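Local coordinates for protein SAG family member (Sag19) (Eimeria tenella, PDB 6ZZB) that is a surface antigen of the SAG family with a CAP-type fold, whose molecular function is not established, at residues A[57-61]-A[142-146]; A[87-92]-A[121-125]; A[145-150]-A[176-180]; A[181-185]-A[210-214]. Residues are numbered along the deposited sequence.

Contact 1: residues A[57-61]-A[142-146]; sequences INKLR and IQATY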
loop_
_atom_site.group_PDB
_atom_site.type_symbol
_atom_site.label_atom_id
_atom_site.label_comp_id
_atom_site.label_asym_id
_atom_site.label_seq_id
_atom_site.Cartn_x
_atom_site.Cartn_y
_atom_site.Cartn_z
ATOM N N ILE A 57 1.400 -11.366 -1.490
ATOM C CA ILE A 57 0.096 -10.702 -1.722
ATOM C C ILE A 57 -0.913 -11.757 -2.170
ATOM O O ILE A 57 -2.044 -11.806 -1.653
ATOM C CB ILE A 57 0.229 -9.540 -2.720
ATOM C CG1 ILE A 57 1.064 -8.410 -2.102
ATOM C CG2 ILE A 57 -1.139 -9.067 -3.142
ATOM C CD1 ILE A 57 1.475 -7.325 -3.064
ATOM N N ASN A 58 -0.533 -12.590 -3.137
ATOM C CA ASN A 58 -1.494 -13.571 -3.693
ATOM C C ASN A 58 -1.751 -14.714 -2.699
ATOM O O ASN A 58 -2.906 -15.208 -2.736
ATOM C CB ASN A 58 -1.016 -14.054 -5.055
ATOM C CG ASN A 58 -1.335 -13.053 -6.133
ATOM O OD1 ASN A 58 -2.329 -12.334 -6.069
ATOM N ND2 ASN A 58 -0.520 -13.013 -7.179
ATOM N N LYS A 59 -0.792 -15.040 -1.841
ATOM C CA LYS A 59 -1.011 -16.034 -0.752
ATOM C C LYS A 59 -2.103 -15.484 0.173
ATOM O O LYS A 59 -3.110 -16.179 0.446
ATOM C CB LYS A 59 0.284 -16.323 -0.004
ATOM C CG LYS A 59 0.114 -17.273 1.172
ATOM C CD LYS A 59 1.396 -17.939 1.586
ATOM C CE LYS A 59 1.318 -18.538 2.975
ATOM N NZ LYS A 59 1.570 -17.506 4.008
ATOM N N LEU A 60 -1.985 -14.227 0.578
ATOM C CA LEU A 60 -2.968 -13.614 1.512
ATOM C C LEU A 60 -4.355 -13.518 0.862
ATOM O O LEU A 60 -5.361 -13.661 1.582
ATOM C CB LEU A 60 -2.451 -12.250 1.982
ATOM C CG LEU A 60 -1.196 -12.307 2.844
ATOM C CD1 LEU A 60 -0.604 -10.929 3.056
ATOM C CD2 LEU A 60 -1.487 -12.929 4.201
ATOM N N ARG A 61 -4.468 -13.279 -0.447
ATOM C CA ARG A 61 -5.783 -13.158 -1.115
ATOM C C ARG A 61 -6.427 -14.538 -1.298
ATOM O O ARG A 61 -7.650 -14.577 -1.496
ATOM C CB ARG A 61 -5.646 -12.426 -2.448
ATOM C CG ARG A 61 -5.232 -10.977 -2.278
ATOM C CD ARG A 61 -5.022 -10.344 -3.649
ATOM N NE ARG A 61 -6.183 -10.282 -4.517
ATOM C CZ ARG A 61 -7.107 -9.340 -4.536
ATOM N NH1 ARG A 61 -7.047 -8.306 -3.704
ATOM N NH2 ARG A 61 -8.107 -9.377 -5.402
ATOM N N ILE A 142 4.849 -7.333 4.487
ATOM C CA ILE A 142 3.419 -7.426 4.124
ATOM C C ILE A 142 2.720 -8.378 5.098
ATOM O O ILE A 142 1.595 -8.068 5.510
ATOM C CB ILE A 142 3.255 -7.775 2.645
ATOM C CG1 ILE A 142 3.742 -6.595 1.793
ATOM C CG2 ILE A 142 1.825 -8.163 2.347
ATOM C CD1 ILE A 142 3.474 -6.728 0.311
ATOM N N GLN A 143 3.345 -9.473 5.503
ATOM C CA GLN A 143 2.668 -10.328 6.509
ATOM C C GLN A 143 2.414 -9.486 7.762
ATOM O O GLN A 143 1.344 -9.625 8.356
ATOM C CB GLN A 143 3.520 -11.545 6.847
ATOM C CG GLN A 143 2.851 -12.482 7.849
ATOM C CD GLN A 143 1.520 -13.029 7.391
ATOM O OE1 GLN A 143 0.446 -12.665 7.899
ATOM N NE2 GLN A 143 1.556 -13.910 6.419
ATOM N N ALA A 144 3.351 -8.669 8.216
ATOM C CA ALA A 144 3.198 -7.929 9.473
ATOM C C ALA A 144 2.065 -6.917 9.301
ATOM O O ALA A 144 1.280 -6.730 10.253
ATOM C CB ALA A 144 4.476 -7.267 9.889
ATOM N N THR A 145 1.971 -6.208 8.166
ATOM C CA THR A 145 0.902 -5.198 8.011
ATOM C C THR A 145 -0.428 -5.916 7.943
ATOM O O THR A 145 -1.444 -5.372 8.447
ATOM C CB THR A 145 1.155 -4.267 6.808
ATOM O OG1 THR A 145 0.460 -3.038 7.029
ATOM C CG2 THR A 145 0.753 -4.842 5.475
ATOM N N TYR A 146 -0.480 -7.074 7.327
ATOM C CA TYR A 146 -1.723 -7.838 7.193
ATOM C C TYR A 146 -2.219 -8.212 8.591
ATOM O O TYR A 146 -3.406 -7.972 8.909
ATOM C CB TYR A 146 -1.490 -9.079 6.329
ATOM C CG TYR A 146 -2.726 -9.918 6.187
ATOM C CD1 TYR A 146 -3.656 -9.673 5.187
ATOM C CD2 TYR A 146 -2.988 -10.928 7.091
ATOM C CE1 TYR A 146 -4.795 -10.445 5.055
ATOM C CE2 TYR A 146 -4.139 -11.698 6.982
ATOM C CZ TYR A 146 -5.045 -11.446 5.969
ATOM O OH TYR A 146 -6.180 -12.216 5.875
HETATM O O HOH W 1 3.513 -15.362 5.462
HETATM O O HOH W 2 -5.499 -14.589 4.099
#
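Ile-57 opens the helical segment 57-61 with its CB pointing sideways, yet its m,t side chain swings over so that CG1 comes 3.8 Å from CD1 of Ile-142. Lys-59 stretches along the outer margin: water 1 accepts a 2.6 Å hydrogen bond from Gln-143 NE2, and Lys-59 NZ gives water 1 a weak one of 3.2 Å, so the two polar ends meet through solvent. Leu-60 is the real wedge. Its CD1 packs 3.7 Å from Ile-142 CG2, while its CD2 sits over the face of Tyr-146, 3.8 Å from the ring centroid, in a CH-pi contact. A second water joins Leu-60 O (2.7 Å) to Tyr-146 OH (3.0 Å). Arg-61 turns away, donating to Leu-183 O and Ser-185 O. The local axes run 33° apart and 11.0 Å from each other, so long side chains bridge the gap. This helix-helix packing ties helix 50-61 to helix 138-155, a pair also linked by the Cys-53–Cys-138 disulfide, and Leu-183 of helix 175-183 touches both Ile-57 and Ile-142.

Contact 2: residues A[87-92]-A[121-125]; sequences IKIEEP and KKYPG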
loop_
_atom_site.group_PDB
_atom_site.type_symbol
_atom_site.label_atom_id
_atom_site.label_comp_id
_atom_site.label_asym_id
_atom_site.label_seq_id
_atom_site.Cartn_x
_atom_site.Cartn_y
_atom_site.Cartn_z
ATOM N N ILE A 87 -7.554 9.505 -11.598
ATOM C CA ILE A 87 -8.013 10.033 -10.287
ATOM C C ILE A 87 -7.300 11.360 -10.043
ATOM O O ILE A 87 -7.202 11.743 -8.854
ATOM C CB ILE A 87 -7.859 9.023 -9.132
ATOM C CG1 ILE A 87 -6.417 8.546 -8.955
ATOM C CG2 ILE A 87 -8.817 7.866 -9.348
ATOM C CD1 ILE A 87 -6.148 7.804 -7.665
ATOM N N LYS A 88 -6.791 11.989 -11.097
ATOM C CA LYS A 88 -6.311 13.397 -11.066
ATOM C C LYS A 88 -5.023 13.492 -10.248
ATOM O O LYS A 88 -4.781 14.531 -9.609
ATOM C CB LYS A 88 -7.418 14.295 -10.499
ATOM C CG LYS A 88 -8.708 14.318 -11.316
ATOM C CD LYS A 88 -8.505 14.705 -12.774
ATOM C CE LYS A 88 -8.680 16.189 -13.032
ATOM N NZ LYS A 88 -8.734 16.486 -14.482
ATOM N N ILE A 89 -4.186 12.470 -10.300
ATOM C CA ILE A 89 -2.824 12.501 -9.678
ATOM C C ILE A 89 -1.784 12.447 -10.786
ATOM O O ILE A 89 -1.691 11.426 -11.484
ATOM C CB ILE A 89 -2.662 11.361 -8.643
ATOM C CG1 ILE A 89 -3.669 11.524 -7.510
ATOM C CG2 ILE A 89 -1.228 11.289 -8.147
ATOM C CD1 ILE A 89 -3.734 10.375 -6.531
ATOM N N GLU A 90 -1.065 13.552 -10.993
ATOM C CA GLU A 90 -0.113 13.688 -12.114
ATOM C C GLU A 90 1.232 14.224 -11.642
ATOM O O GLU A 90 2.099 14.488 -12.474
ATOM C CB GLU A 90 -0.710 14.579 -13.203
ATOM C CG GLU A 90 -1.970 13.981 -13.795
ATOM C CD GLU A 90 -2.346 14.521 -15.165
ATOM O OE1 GLU A 90 -3.225 15.396 -15.197
ATOM O OE2 GLU A 90 -1.770 14.043 -16.195
ATOM N N GLU A 91 1.449 14.249 -10.327
ATOM C CA GLU A 91 2.763 14.600 -9.752
ATOM C C GLU A 91 3.134 13.560 -8.716
ATOM O O GLU A 91 2.269 13.111 -7.995
ATOM C CB GLU A 91 2.687 15.972 -9.077
ATOM C CG GLU A 91 2.542 17.131 -10.046
ATOM C CD GLU A 91 3.775 17.470 -10.863
ATOM O OE1 GLU A 91 3.753 18.572 -11.496
ATOM O OE2 GLU A 91 4.722 16.701 -10.909
ATOM N N PRO A 92 4.388 13.121 -8.642
ATOM C CA PRO A 92 5.467 13.546 -9.524
ATOM C C PRO A 92 5.235 13.140 -10.984
ATOM O O PRO A 92 4.478 12.212 -11.222
ATOM C CB PRO A 92 6.683 12.789 -8.978
ATOM C CG PRO A 92 6.102 11.583 -8.316
ATOM C CD PRO A 92 4.800 12.043 -7.730
ATOM N N LYS A 121 -2.735 8.912 2.268
ATOM C CA LYS A 121 -3.736 9.998 2.279
ATOM C C LYS A 121 -3.826 10.658 0.911
ATOM O O LYS A 121 -4.903 11.237 0.606
ATOM C CB LYS A 121 -3.392 11.020 3.345
ATOM C CG LYS A 121 -2.199 11.876 3.042
ATOM C CD LYS A 121 -2.028 12.967 4.069
ATOM C CE LYS A 121 -0.835 13.832 3.763
ATOM N NZ LYS A 121 -0.690 14.889 4.792
ATOM N N LYS A 122 -2.762 10.627 0.123
ATOM C CA LYS A 122 -2.736 11.242 -1.213
ATOM C C LYS A 122 -2.610 10.151 -2.286
ATOM O O LYS A 122 -3.408 10.152 -3.239
ATOM C CB LYS A 122 -1.598 12.248 -1.362
ATOM C CG LYS A 122 -1.435 12.804 -2.753
ATOM C CD LYS A 122 -0.457 13.945 -2.778
ATOM C CE LYS A 122 -0.339 14.595 -4.119
ATOM N NZ LYS A 122 0.381 15.881 -3.926
ATOM N N TYR A 123 -1.610 9.292 -2.185
ATOM C CA TYR A 123 -1.303 8.239 -3.183
ATOM C C TYR A 123 -1.949 6.965 -2.678
ATOM O O TYR A 123 -1.487 6.420 -1.679
ATOM C CB TYR A 123 0.206 8.080 -3.371
ATOM C CG TYR A 123 0.849 9.347 -3.870
ATOM C CD1 TYR A 123 0.786 9.679 -5.212
ATOM C CD2 TYR A 123 1.543 10.191 -3.023
ATOM C CE1 TYR A 123 1.357 10.839 -5.695
ATOM C CE2 TYR A 123 2.110 11.364 -3.478
ATOM C CZ TYR A 123 2.033 11.668 -4.818
ATOM O OH TYR A 123 2.576 12.837 -5.264
ATOM N N PRO A 124 -3.063 6.502 -3.286
ATOM C CA PRO A 124 -3.755 5.331 -2.766
ATOM C C PRO A 124 -2.945 4.069 -3.012
ATOM O O PRO A 124 -2.515 3.831 -4.144
ATOM C CB PRO A 124 -5.075 5.297 -3.529
ATOM C CG PRO A 124 -4.851 6.112 -4.749
ATOM C CD PRO A 124 -3.725 7.075 -4.471
ATOM N N GLY A 125 -2.671 3.332 -1.966
ATOM C CA GLY A 125 -1.998 2.054 -2.069
ATOM C C GLY A 125 -1.553 1.582 -0.722
ATOM O O GLY A 125 -1.920 2.173 0.315
#
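A cis peptide bond joins Glu-91 to Pro-92, and its carbonyl is the one Tyr-123 seeks out: Tyr-123 OH donates a 2.8 Å hydrogen bond to Glu-91 O, which lies at the edge of the Tyr-123 ring, near its plane, while Pro-92 CD is 3.4 Å from Tyr-123 OH. Both segments are irregular. Segment 87-92 begins where helix 77-86 ends in a Schellman motif, with Lys-88 at positive phi as C-prime residue; 121-125 leads from helix 97-105 into strand 126-131, so the contact joins the loop after helix 77-86 to the entry of that strand. Ile-89 does much of the packing: its CG2 lies 3.6 Å from Tyr-123 CE1, and its CD1 is 3.3 Å from Lys-122 O and 3.9 Å from Pro-124 CD. Further back, Ile-87 CD1 meets Pro-124 CG at 3.6 Å. Ile-100 and Thr-103 pack on Tyr-123. The chemistry is mainly apolar; one phenol-to-carbonyl bond adds a directional tie, with no charge pairing between the loops.

Contact 3: residues A[145-150]-A[176-180]; sequences TYTAGL and NASNV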
loop_
_atom_site.group_PDB
_atom_site.type_symbol
_atom_site.label_atom_id
_atom_site.label_comp_id
_atom_site.label_asym_id
_atom_site.label_seq_id
_atom_site.Cartn_x
_atom_site.Cartn_y
_atom_site.Cartn_z
ATOM N N THR A 145 1.971 -6.208 8.166
ATOM C CA THR A 145 0.902 -5.198 8.011
ATOM C C THR A 145 -0.428 -5.916 7.943
ATOM O O THR A 145 -1.444 -5.372 8.447
ATOM C CB THR A 145 1.155 -4.267 6.808
ATOM O OG1 THR A 145 0.460 -3.038 7.029
ATOM C CG2 THR A 145 0.753 -4.842 5.475
ATOM N N TYR A 146 -0.480 -7.074 7.327
ATOM C CA TYR A 146 -1.723 -7.838 7.193
ATOM C C TYR A 146 -2.219 -8.212 8.591
ATOM O O TYR A 146 -3.406 -7.972 8.909
ATOM C CB TYR A 146 -1.490 -9.079 6.329
ATOM C CG TYR A 146 -2.726 -9.918 6.187
ATOM C CD1 TYR A 146 -3.656 -9.673 5.187
ATOM C CD2 TYR A 146 -2.988 -10.928 7.091
ATOM C CE1 TYR A 146 -4.795 -10.445 5.055
ATOM C CE2 TYR A 146 -4.139 -11.698 6.982
ATOM C CZ TYR A 146 -5.045 -11.446 5.969
ATOM O OH TYR A 146 -6.180 -12.216 5.875
ATOM N N THR A 147 -1.360 -8.794 9.408
ATOM C CA THR A 147 -1.790 -9.288 10.740
ATOM C C THR A 147 -2.256 -8.081 11.544
ATOM O O THR A 147 -3.374 -8.114 12.132
ATOM C CB THR A 147 -0.644 -10.038 11.402
ATOM O OG1 THR A 147 -0.435 -11.202 10.597
ATOM C CG2 THR A 147 -0.966 -10.396 12.847
ATOM N N ALA A 148 -1.455 -7.039 11.622
ATOM C CA ALA A 148 -1.769 -5.836 12.419
ATOM C C ALA A 148 -3.038 -5.179 11.869
ATOM O O ALA A 148 -3.880 -4.708 12.664
ATOM C CB ALA A 148 -0.616 -4.882 12.482
ATOM N N GLY A 149 -3.184 -5.081 10.561
ATOM C CA GLY A 149 -4.318 -4.370 9.956
ATOM C C GLY A 149 -5.602 -5.155 10.124
ATOM O O GLY A 149 -6.622 -4.514 10.431
ATOM N N LEU A 150 -5.571 -6.470 9.947
ATOM C CA LEU A 150 -6.780 -7.305 10.138
ATOM C C LEU A 150 -7.161 -7.266 11.627
ATOM O O LEU A 150 -8.368 -7.153 11.922
ATOM C CB LEU A 150 -6.551 -8.732 9.654
ATOM C CG LEU A 150 -7.831 -9.574 9.609
ATOM C CD1 LEU A 150 -8.966 -8.866 8.889
ATOM C CD2 LEU A 150 -7.561 -10.919 8.966
ATOM N N ASN A 176 -1.955 0.163 8.736
ATOM C CA ASN A 176 -2.067 -1.286 8.534
ATOM C C ASN A 176 -3.469 -1.648 8.057
ATOM O O ASN A 176 -3.616 -2.508 7.193
ATOM C CB ASN A 176 -1.654 -2.064 9.788
ATOM C CG ASN A 176 -0.268 -1.729 10.274
ATOM O OD1 ASN A 176 -0.072 -1.307 11.437
ATOM N ND2 ASN A 176 0.704 -1.924 9.430
ATOM N N ALA A 177 -4.515 -1.101 8.689
ATOM C CA ALA A 177 -5.888 -1.400 8.269
ATOM C C ALA A 177 -6.128 -0.956 6.819
ATOM O O ALA A 177 -6.751 -1.702 6.068
ATOM C CB ALA A 177 -6.877 -0.737 9.200
ATOM N N SER A 178 -5.651 0.228 6.473
ATOM C CA SER A 178 -5.721 0.719 5.077
ATOM C C SER A 178 -5.004 -0.275 4.162
ATOM O O SER A 178 -5.515 -0.675 3.133
ATOM C CB SER A 178 -5.161 2.087 4.999
ATOM O OG SER A 178 -5.162 2.566 3.651
ATOM N N ASN A 179 -3.817 -0.703 4.557
ATOM C CA ASN A 179 -3.022 -1.649 3.742
ATOM C C ASN A 179 -3.818 -2.926 3.504
ATOM O O ASN A 179 -3.819 -3.426 2.367
ATOM C CB ASN A 179 -1.687 -1.955 4.395
ATOM C CG ASN A 179 -0.695 -0.816 4.354
ATOM O OD1 ASN A 179 -0.882 0.157 3.622
ATOM N ND2 ASN A 179 0.383 -0.913 5.139
ATOM N N VAL A 180 -4.497 -3.455 4.517
ATOM C CA VAL A 180 -5.281 -4.694 4.341
ATOM C C VAL A 180 -6.450 -4.443 3.390
ATOM O O VAL A 180 -6.764 -5.349 2.602
ATOM C CB VAL A 180 -5.781 -5.197 5.707
ATOM C CG1 VAL A 180 -6.864 -6.245 5.572
ATOM C CG2 VAL A 180 -4.609 -5.683 6.498
#
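Two helical segments cross steeply and very closely here: the local axes approach to 7.2 Å at a crossing angle of -106°, and Gly-149 CA lies only 3.8 Å from Ala-177 CA. It is a glycine-mediated helix crossing with a single knob-into-hole, Val-180, joining helices 138-155 and 175-183 of the CAP fold. The backbones touch directly at Gly-149, whose CA is 3.5 Å from Ala-177 N and makes a CA-H...O contact of 3.4 Å to Asn-176 O. A CB on Gly-149 would fall 2.1 Å from Asn-176 O and 2.6 Å from Val-180 CG2, a plain clash. Val-180 drops into the hollow formed by Thr-145, Tyr-146, Gly-149 and Leu-150, with CG2 3.5 Å from Tyr-146 O and 3.7 Å from each of Gly-149 CA and Leu-150 N. Ala-148 CB rests 3.8 Å from Asn-176 OD1. Asn-179 uses OD1 to hold Val-127 N of strand 126-131, so the helix pair is tied to the sheet as well. The polar focus is the hydroxyl of Thr-145: Thr-145 OG1 accepts from both Asn-176 ND2 (2.7 Å) and Asn-179 ND2 (2.8 Å), each with an N-H...O angle of 168°.

Contact 4: residues A[181-185]-A[210-214]; sequences AFLLS and FIDPL
Build 181-183 as the last helical residues of helix 175-183; Leu-184 leaves the helix (phi/psi -105/17) and Ser-185 is extended (-74/130). Opposite, Phe-210 and Ile-211 end strand 203-211, a cis peptide bond joins Ile-211 to Asp-212, and the chain stays extended through Leu-214. Phe-182 CA faces Leu-214 CA at 6.6 Å. Phe-182 (chi1 -78°, chi2 -88°) is the main bump, filling the hollow between Phe-210 (chi1 -63°, chi2 80°) and Leu-214. Its CB sits over the Phe-210 ring, 4.1 Å from the centroid; the two rings are oblique, centroids 6.0 Å apart and planes at 34°. Leu-214 CB lies over the Phe-182 face, 4.2 Å from that centroid, and Phe-182 CE1 reaches 3.5 Å from Leu-214 N. Leu-214 (m,t) pushes CD1 to 3.5 Å from Ala-181 CB and CD2 to 3.8 Å from Ser-185 OG. Leu-183 CD2 closes on Phe-210 CZ at 4.1 Å. Ser-185 OG (chi1 t) accepts from Lys-187 N, and a water bridges Ser-185 OG and Asp-212 O, 2.8 Å from each. Thus the helix end packs on the strand end and following loop in the domain core: buried hydrocarbon and CH-pi contacts supply the adhesion, and no direct hydrogen bond crosses.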
loop_
_atom_site.group_PDB
_atom_site.type_symbol
_atom_site.label_atom_id
_atom_site.label_comp_id
_atom_site.label_asym_id
_atom_site.label_seq_id
_atom_site.Cartn_x
_atom_site.Cartn_y
_atom_site.Cartn_z
ATOM N N ALA A 181 -7.084 -3.290 3.453
ATOM C CA ALA A 181 -8.185 -2.973 2.516
ATOM C C ALA A 181 -7.682 -3.056 1.079
ATOM O O ALA A 181 -8.355 -3.662 0.263
ATOM C CB ALA A 181 -8.776 -1.640 2.865
ATOM N N PHE A 182 -6.491 -2.537 0.804
ATOM C CA PHE A 182 -5.961 -2.605 -0.582
ATOM C C PHE A 182 -5.584 -4.039 -0.910
ATOM O O PHE A 182 -5.893 -4.526 -2.005
ATOM C CB PHE A 182 -4.749 -1.696 -0.756
ATOM C CG PHE A 182 -5.099 -0.259 -0.918
ATOM C CD1 PHE A 182 -5.370 0.254 -2.178
ATOM C CD2 PHE A 182 -5.193 0.580 0.176
ATOM C CE1 PHE A 182 -5.691 1.585 -2.335
ATOM C CE2 PHE A 182 -5.541 1.912 0.016
ATOM C CZ PHE A 182 -5.829 2.406 -1.242
ATOM N N LEU A 183 -4.925 -4.728 -0.001
ATOM C CA LEU A 183 -4.460 -6.106 -0.241
ATOM C C LEU A 183 -5.646 -7.007 -0.586
ATOM O O LEU A 183 -5.480 -7.922 -1.412
ATOM C CB LEU A 183 -3.747 -6.675 0.984
ATOM C CG LEU A 183 -2.341 -6.149 1.222
ATOM C CD1 LEU A 183 -1.882 -6.451 2.631
ATOM C CD2 LEU A 183 -1.374 -6.754 0.215
ATOM N N LEU A 184 -6.754 -6.823 0.104
ATOM C CA LEU A 184 -7.929 -7.732 0.007
ATOM C C LEU A 184 -9.049 -7.104 -0.805
ATOM O O LEU A 184 -10.208 -7.611 -0.713
ATOM C CB LEU A 184 -8.409 -8.065 1.419
ATOM C CG LEU A 184 -7.408 -8.826 2.266
ATOM C CD1 LEU A 184 -8.061 -9.214 3.581
ATOM C CD2 LEU A 184 -6.881 -10.068 1.582
ATOM N N SER A 185 -8.783 -6.069 -1.575
ATOM C CA SER A 185 -9.824 -5.372 -2.368
ATOM C C SER A 185 -10.235 -6.243 -3.572
ATOM O O SER A 185 -9.362 -6.721 -4.307
ATOM C CB SER A 185 -9.314 -4.049 -2.831
ATOM O OG SER A 185 -10.247 -3.435 -3.711
ATOM N N PHE A 210 -2.217 -0.403 -6.382
ATOM C CA PHE A 210 -3.201 -1.377 -6.877
ATOM C C PHE A 210 -4.093 -0.709 -7.917
ATOM O O PHE A 210 -4.583 0.386 -7.702
ATOM C CB PHE A 210 -4.041 -1.904 -5.718
ATOM C CG PHE A 210 -3.238 -2.661 -4.693
ATOM C CD1 PHE A 210 -2.496 -1.990 -3.719
ATOM C CD2 PHE A 210 -3.199 -4.047 -4.684
ATOM C CE1 PHE A 210 -1.741 -2.675 -2.792
ATOM C CE2 PHE A 210 -2.455 -4.736 -3.736
ATOM C CZ PHE A 210 -1.725 -4.057 -2.788
ATOM N N ILE A 211 -4.300 -1.411 -9.038
ATOM C CA ILE A 211 -5.266 -1.016 -10.085
ATOM C C ILE A 211 -6.424 -1.987 -9.944
ATOM O O ILE A 211 -6.185 -3.189 -10.064
ATOM C CB ILE A 211 -4.618 -1.067 -11.475
ATOM C CG1 ILE A 211 -3.346 -0.226 -11.543
ATOM C CG2 ILE A 211 -5.641 -0.678 -12.549
ATOM C CD1 ILE A 211 -2.697 -0.231 -12.912
ATOM N N ASP A 212 -7.647 -1.502 -9.653
ATOM C CA ASP A 212 -8.060 -0.129 -9.453
ATOM C C ASP A 212 -7.925 0.235 -7.986
ATOM O O ASP A 212 -8.109 -0.628 -7.140
ATOM C CB ASP A 212 -9.533 0.036 -9.841
ATOM C CG ASP A 212 -9.751 -0.144 -11.325
ATOM O OD1 ASP A 212 -8.988 0.447 -12.101
ATOM O OD2 ASP A 212 -10.715 -0.852 -11.668
ATOM N N PRO A 213 -7.565 1.478 -7.648
ATOM C CA PRO A 213 -7.401 1.865 -6.256
ATOM C C PRO A 213 -8.717 1.971 -5.498
ATOM O O PRO A 213 -9.703 2.467 -6.048
ATOM C CB PRO A 213 -6.731 3.244 -6.335
ATOM C CG PRO A 213 -7.179 3.801 -7.679
ATOM C CD PRO A 213 -7.241 2.576 -8.572
ATOM N N LEU A 214 -8.690 1.629 -4.219
ATOM C CA LEU A 214 -9.767 2.052 -3.309
ATOM C C LEU A 214 -9.803 3.565 -3.242
ATOM O O LEU A 214 -8.746 4.214 -3.158
ATOM C CB LEU A 214 -9.545 1.508 -1.898
ATOM C CG LEU A 214 -9.845 0.044 -1.727
ATOM C CD1 LEU A 214 -9.354 -0.385 -0.350
ATOM C CD2 LEU A 214 -11.337 -0.224 -1.897
HETATM O O HOH W 3 -8.236 -1.678 -4.537
#

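Both segments of contact 2 fall in the chain between the two halves of contact 1; contact 3 then takes over on helix 138-155, sharing Thr-145 and Tyr-146 with contact 1, and contact 4 follows along helix 175-183. Contacts 1 and 3 have centres about 9 Å apart on one side of the molecule, where three helices gather. Contact 2 lies on the other side, its centre about 23 Å from that of contact 1. Contact 4 bridges them, its centre 12 to 14 Å from the centre of each: Arg-61 holds Leu-183 O and Ser-185 O, while Phe-182 packs on Pro-124. Helices, the end of strand 203-211 within the sheet, and loops thereby form one CAP-type domain.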